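Local coordinates for protein tryptophan decarboxylase 1 (Oryza sativa subsp. japonica, PDB 6KHO) that decarboxylates L-tryptophan to tryptamine and 5-hydroxy-L-tryptophan to serotonin, using pyridoxal 5'-phosphate as cofactor, at residues E451-M462 / A474-L484. Sequence-based numbering, arbitrary orientation.
Sequences EEDADEANRELM and AHTVVGGRFVL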
loop_
_atom_site.group_PDB
_atom_site.type_symbol
_atom_site.label_atom_id
_atom_site.label_comp_id
_atom_site.label_asym_id
_atom_site.label_seq_id
_atom_site.Cartn_x
_atom_site.Cartn_y
_atom_site.Cartn_z
ATOM N N GLU A 451 23.622 -34.557 15.404
ATOM C CA GLU A 451 23.160 -33.318 14.796
ATOM C C GLU A 451 21.680 -33.069 15.054
ATOM O O GLU A 451 21.238 -31.912 15.050
ATOM C CB GLU A 451 23.463 -33.339 13.297
ATOM C CG GLU A 451 24.927 -33.097 13.014
ATOM C CD GLU A 451 25.144 -32.033 11.982
ATOM O OE1 GLU A 451 24.206 -31.761 11.216
ATOM O OE2 GLU A 451 26.241 -31.437 11.970
ATOM N N GLU A 452 20.904 -34.126 15.307
ATOM C CA GLU A 452 19.533 -33.928 15.771
ATOM C C GLU A 452 19.511 -33.328 17.169
ATOM O O GLU A 452 18.617 -32.540 17.502
ATOM C CB GLU A 452 18.760 -35.250 15.752
ATOM C CG GLU A 452 18.654 -35.915 14.378
ATOM C CD GLU A 452 19.826 -36.827 14.062
ATOM O OE1 GLU A 452 19.642 -37.738 13.228
ATOM O OE2 GLU A 452 20.928 -36.634 14.628
ATOM N N ASP A 453 20.477 -33.706 18.006
ATOM C CA ASP A 453 20.628 -33.066 19.308
ATOM C C ASP A 453 20.999 -31.597 19.150
ATOM O O ASP A 453 20.373 -30.720 19.757
ATOM C CB ASP A 453 21.687 -33.799 20.137
ATOM C CG ASP A 453 21.225 -35.168 20.621
ATOM O OD1 ASP A 453 20.000 -35.444 20.607
ATOM O OD2 ASP A 453 22.098 -35.965 21.026
ATOM N N ALA A 454 22.026 -31.314 18.338
ATOM C CA ALA A 454 22.447 -29.937 18.101
ATOM C C ALA A 454 21.298 -29.085 17.580
ATOM O O ALA A 454 21.228 -27.886 17.878
ATOM C CB ALA A 454 23.621 -29.907 17.120
ATOM N N ASP A 455 20.383 -29.683 16.816
ATOM C CA ASP A 455 19.183 -28.965 16.405
ATOM C C ASP A 455 18.403 -28.475 17.619
ATOM O O ASP A 455 18.074 -27.288 17.719
ATOM C CB ASP A 455 18.305 -29.860 15.526
ATOM C CG ASP A 455 18.786 -29.925 14.082
ATOM O OD1 ASP A 455 19.864 -29.360 13.775
ATOM O OD2 ASP A 455 18.085 -30.553 13.254
ATOM N N GLU A 456 18.110 -29.372 18.564
ATOM C CA GLU A 456 17.339 -28.961 19.732
ATOM C C GLU A 456 18.138 -28.033 20.642
ATOM O O GLU A 456 17.549 -27.205 21.344
ATOM C CB GLU A 456 16.845 -30.184 20.508
ATOM C CG GLU A 456 15.480 -29.977 21.185
ATOM C CD GLU A 456 14.313 -29.972 20.194
ATOM O OE1 GLU A 456 13.175 -29.639 20.602
ATOM O OE2 GLU A 456 14.535 -30.309 19.006
ATOM N N ALA A 457 19.470 -28.147 20.643
ATOM C CA ALA A 457 20.285 -27.209 21.408
ATOM C C ALA A 457 20.137 -25.791 20.868
ATOM O O ALA A 457 20.061 -24.821 21.637
ATOM C CB ALA A 457 21.752 -27.638 21.376
ATOM N N ASN A 458 20.094 -25.652 19.543
ATOM C CA ASN A 458 19.957 -24.328 18.951
ATOM C C ASN A 458 18.573 -23.750 19.208
ATOM O O ASN A 458 18.436 -22.552 19.470
ATOM C CB ASN A 458 20.262 -24.396 17.458
ATOM C CG ASN A 458 21.733 -24.563 17.187
ATOM O OD1 ASN A 458 22.523 -23.660 17.439
ATOM N ND2 ASN A 458 22.115 -25.728 16.673
ATOM N N ARG A 459 17.535 -24.584 19.147
ATOM C CA ARG A 459 16.200 -24.093 19.460
ATOM C C ARG A 459 16.108 -23.648 20.914
ATOM O O ARG A 459 15.459 -22.644 21.224
ATOM C CB ARG A 459 15.151 -25.157 19.161
ATOM C CG ARG A 459 13.776 -24.764 19.638
ATOM C CD ARG A 459 12.715 -25.770 19.249
ATOM N NE ARG A 459 12.102 -25.477 17.952
ATOM C CZ ARG A 459 11.286 -24.448 17.720
ATOM N NH1 ARG A 459 10.992 -23.591 18.694
ATOM N NH2 ARG A 459 10.767 -24.271 16.512
ATOM N N GLU A 460 16.760 -24.384 21.817
ATOM C CA GLU A 460 16.806 -23.990 23.220
ATOM C C GLU A 460 17.548 -22.671 23.387
ATOM O O GLU A 460 17.070 -21.760 24.075
ATOM C CB GLU A 460 17.470 -25.098 24.047
ATOM C CG GLU A 460 17.550 -24.829 25.541
ATOM C CD GLU A 460 16.258 -25.152 26.269
ATOM O OE1 GLU A 460 16.095 -24.713 27.431
ATOM O OE2 GLU A 460 15.400 -25.840 25.680
ATOM N N LEU A 461 18.724 -22.558 22.764
ATOM C CA LEU A 461 19.487 -21.315 22.801
ATOM C C LEU A 461 18.627 -20.125 22.378
ATOM O O LEU A 461 18.538 -19.117 23.091
ATOM C CB LEU A 461 20.715 -21.440 21.898
ATOM C CG LEU A 461 21.631 -20.222 21.832
ATOM C CD1 LEU A 461 21.998 -19.769 23.240
ATOM C CD2 LEU A 461 22.878 -20.515 21.003
ATOM N N MET A 462 17.962 -20.248 21.227
ATOM C CA MET A 462 17.152 -19.158 20.692
ATOM C C MET A 462 16.047 -18.749 21.662
ATOM O O MET A 462 15.845 -17.558 21.927
ATOM C CB MET A 462 16.557 -19.580 19.345
ATOM C CG MET A 462 15.521 -18.617 18.772
ATOM S SD MET A 462 14.695 -19.273 17.301
ATOM C CE MET A 462 13.348 -20.231 18.008
ATOM N N ALA A 474 15.646 -15.085 15.611
ATOM C CA ALA A 474 14.761 -16.057 14.993
ATOM C C ALA A 474 15.591 -16.963 14.095
ATOM O O ALA A 474 16.766 -16.701 13.818
ATOM C CB ALA A 474 13.621 -15.379 14.225
ATOM N N HIS A 475 14.985 -18.054 13.654
ATOM C CA HIS A 475 15.760 -19.131 13.066
ATOM C C HIS A 475 15.373 -19.345 11.613
ATOM O O HIS A 475 14.426 -18.750 11.091
ATOM C CB HIS A 475 15.569 -20.441 13.847
ATOM C CG HIS A 475 14.288 -21.145 13.528
ATOM N ND1 HIS A 475 13.084 -20.794 14.099
ATOM C CD2 HIS A 475 14.019 -22.171 12.683
ATOM C CE1 HIS A 475 12.129 -21.574 13.625
ATOM N NE2 HIS A 475 12.670 -22.421 12.766
ATOM N N THR A 476 16.120 -20.241 10.978
ATOM C CA THR A 476 15.835 -20.683 9.626
ATOM C C THR A 476 16.365 -22.105 9.491
ATOM O O THR A 476 16.991 -22.642 10.409
ATOM C CB THR A 476 16.452 -19.729 8.593
ATOM O OG1 THR A 476 15.939 -20.025 7.291
ATOM C CG2 THR A 476 17.960 -19.839 8.593
ATOM N N VAL A 477 16.105 -22.713 8.336
ATOM C CA VAL A 477 16.534 -24.077 8.033
ATOM C C VAL A 477 17.423 -24.026 6.798
ATOM O O VAL A 477 16.964 -23.626 5.720
ATOM C CB VAL A 477 15.341 -25.018 7.799
ATOM C CG1 VAL A 477 15.839 -26.391 7.351
ATOM C CG2 VAL A 477 14.477 -25.132 9.054
ATOM N N VAL A 478 18.684 -24.434 6.950
ATOM C CA VAL A 478 19.681 -24.388 5.884
ATOM C C VAL A 478 20.232 -25.797 5.694
ATOM O O VAL A 478 20.970 -26.299 6.553
ATOM C CB VAL A 478 20.818 -23.410 6.198
ATOM C CG1 VAL A 478 21.838 -23.423 5.077
ATOM C CG2 VAL A 478 20.269 -22.000 6.447
ATOM N N GLY A 479 19.904 -26.423 4.564
ATOM C CA GLY A 479 20.340 -27.781 4.315
ATOM C C GLY A 479 19.905 -28.732 5.411
ATOM O O GLY A 479 20.736 -29.411 6.022
ATOM N N GLY A 480 18.603 -28.753 5.689
ATOM C CA GLY A 480 18.027 -29.646 6.677
ATOM C C GLY A 480 18.438 -29.392 8.114
ATOM O O GLY A 480 18.149 -30.213 8.990
ATOM N N ARG A 481 19.091 -28.261 8.383
ATOM C CA ARG A 481 19.660 -27.968 9.694
ATOM C C ARG A 481 18.985 -26.757 10.329
ATOM O O ARG A 481 18.641 -25.791 9.637
ATOM C CB ARG A 481 21.165 -27.717 9.585
ATOM C CG ARG A 481 21.935 -28.939 9.144
ATOM C CD ARG A 481 22.529 -29.652 10.340
ATOM N NE ARG A 481 21.533 -30.284 11.213
ATOM C CZ ARG A 481 20.781 -31.341 10.901
ATOM N NH1 ARG A 481 20.897 -31.934 9.721
ATOM N NH2 ARG A 481 19.908 -31.813 11.780
ATOM N N PHE A 482 18.800 -26.821 11.652
ATOM C CA PHE A 482 18.314 -25.679 12.421
ATOM C C PHE A 482 19.432 -24.657 12.559
ATOM O O PHE A 482 20.514 -24.979 13.065
ATOM C CB PHE A 482 17.832 -26.136 13.796
ATOM C CG PHE A 482 16.951 -25.146 14.504
ATOM C CD1 PHE A 482 17.503 -24.099 15.224
ATOM C CD2 PHE A 482 15.572 -25.274 14.467
ATOM C CE1 PHE A 482 16.699 -23.194 15.887
ATOM C CE2 PHE A 482 14.760 -24.377 15.130
ATOM C CZ PHE A 482 15.325 -23.332 15.845
ATOM N N VAL A 483 19.174 -23.427 12.108
ATOM C CA VAL A 483 20.187 -22.378 12.048
ATOM C C VAL A 483 19.623 -21.106 12.678
ATOM O O VAL A 483 18.436 -20.795 12.526
ATOM C CB VAL A 483 20.641 -22.131 10.593
ATOM C CG1 VAL A 483 21.518 -20.895 10.492
ATOM C CG2 VAL A 483 21.372 -23.360 10.053
ATOM N N LEU A 484 20.464 -20.394 13.421
ATOM C CA LEU A 484 20.097 -19.101 13.975
ATOM C C LEU A 484 20.563 -18.000 13.029
ATOM O O LEU A 484 21.728 -17.983 12.610
ATOM C CB LEU A 484 20.717 -18.905 15.362
ATOM C CG LEU A 484 20.266 -19.861 16.474
ATOM C CD1 LEU A 484 20.677 -19.347 17.851
ATOM C CD2 LEU A 484 18.762 -20.084 16.421
#
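The ring of Phe482 lies against helix 451-462, with Arg459 CB over one face in a CH-pi contact, 4.2 Å from the ring centroid. At the ring's edge, Met462 CE comes within 4.3 Å of Phe482 CZ. CG of Phe482 is anti to the backbone N (chi1 -163°), which sets the ring against Asn458 CB and the start of the Arg459 side chain. Phe482 CE2 in turn sits above one face of the His475 ring, near its rim. Met462 SD approaches that imidazole obliquely and touches His475 CB at 3.7 Å. The guanidinium of Arg481 has Glu451 on one face; that pairing appears to rest on charge, though the position of Glu451 OE1 is doubtful. The Asp455 carboxylate meets Arg481 NE and NH2, its plane 20° from that of the guanidinium. Arg481 NE donates to Asp455 OD1 on its syn side, at 3.2 Å. Arg481 NH2 lies 2.7 Å from Asp455 OD2 in a weak, bent bond. A methionine in place of Arg481 would probably take away the charged partner that Asp455 and Glu451 share, leaving Arg439 to pair with both. Further along, Leu484 CD2 packs on Met462 CB at 3.7 Å. The hairpin 474-484 forms one edge of a four-stranded antiparallel sheet, in the small C-terminal domain of a fold-type I PLP-dependent decarboxylase. Helix 451-468 runs along strand 481-487, 29° from parallel over these segments. Strand 435-440 also meets the helix, while helix 495-513 packs against Ala457 and Leu461.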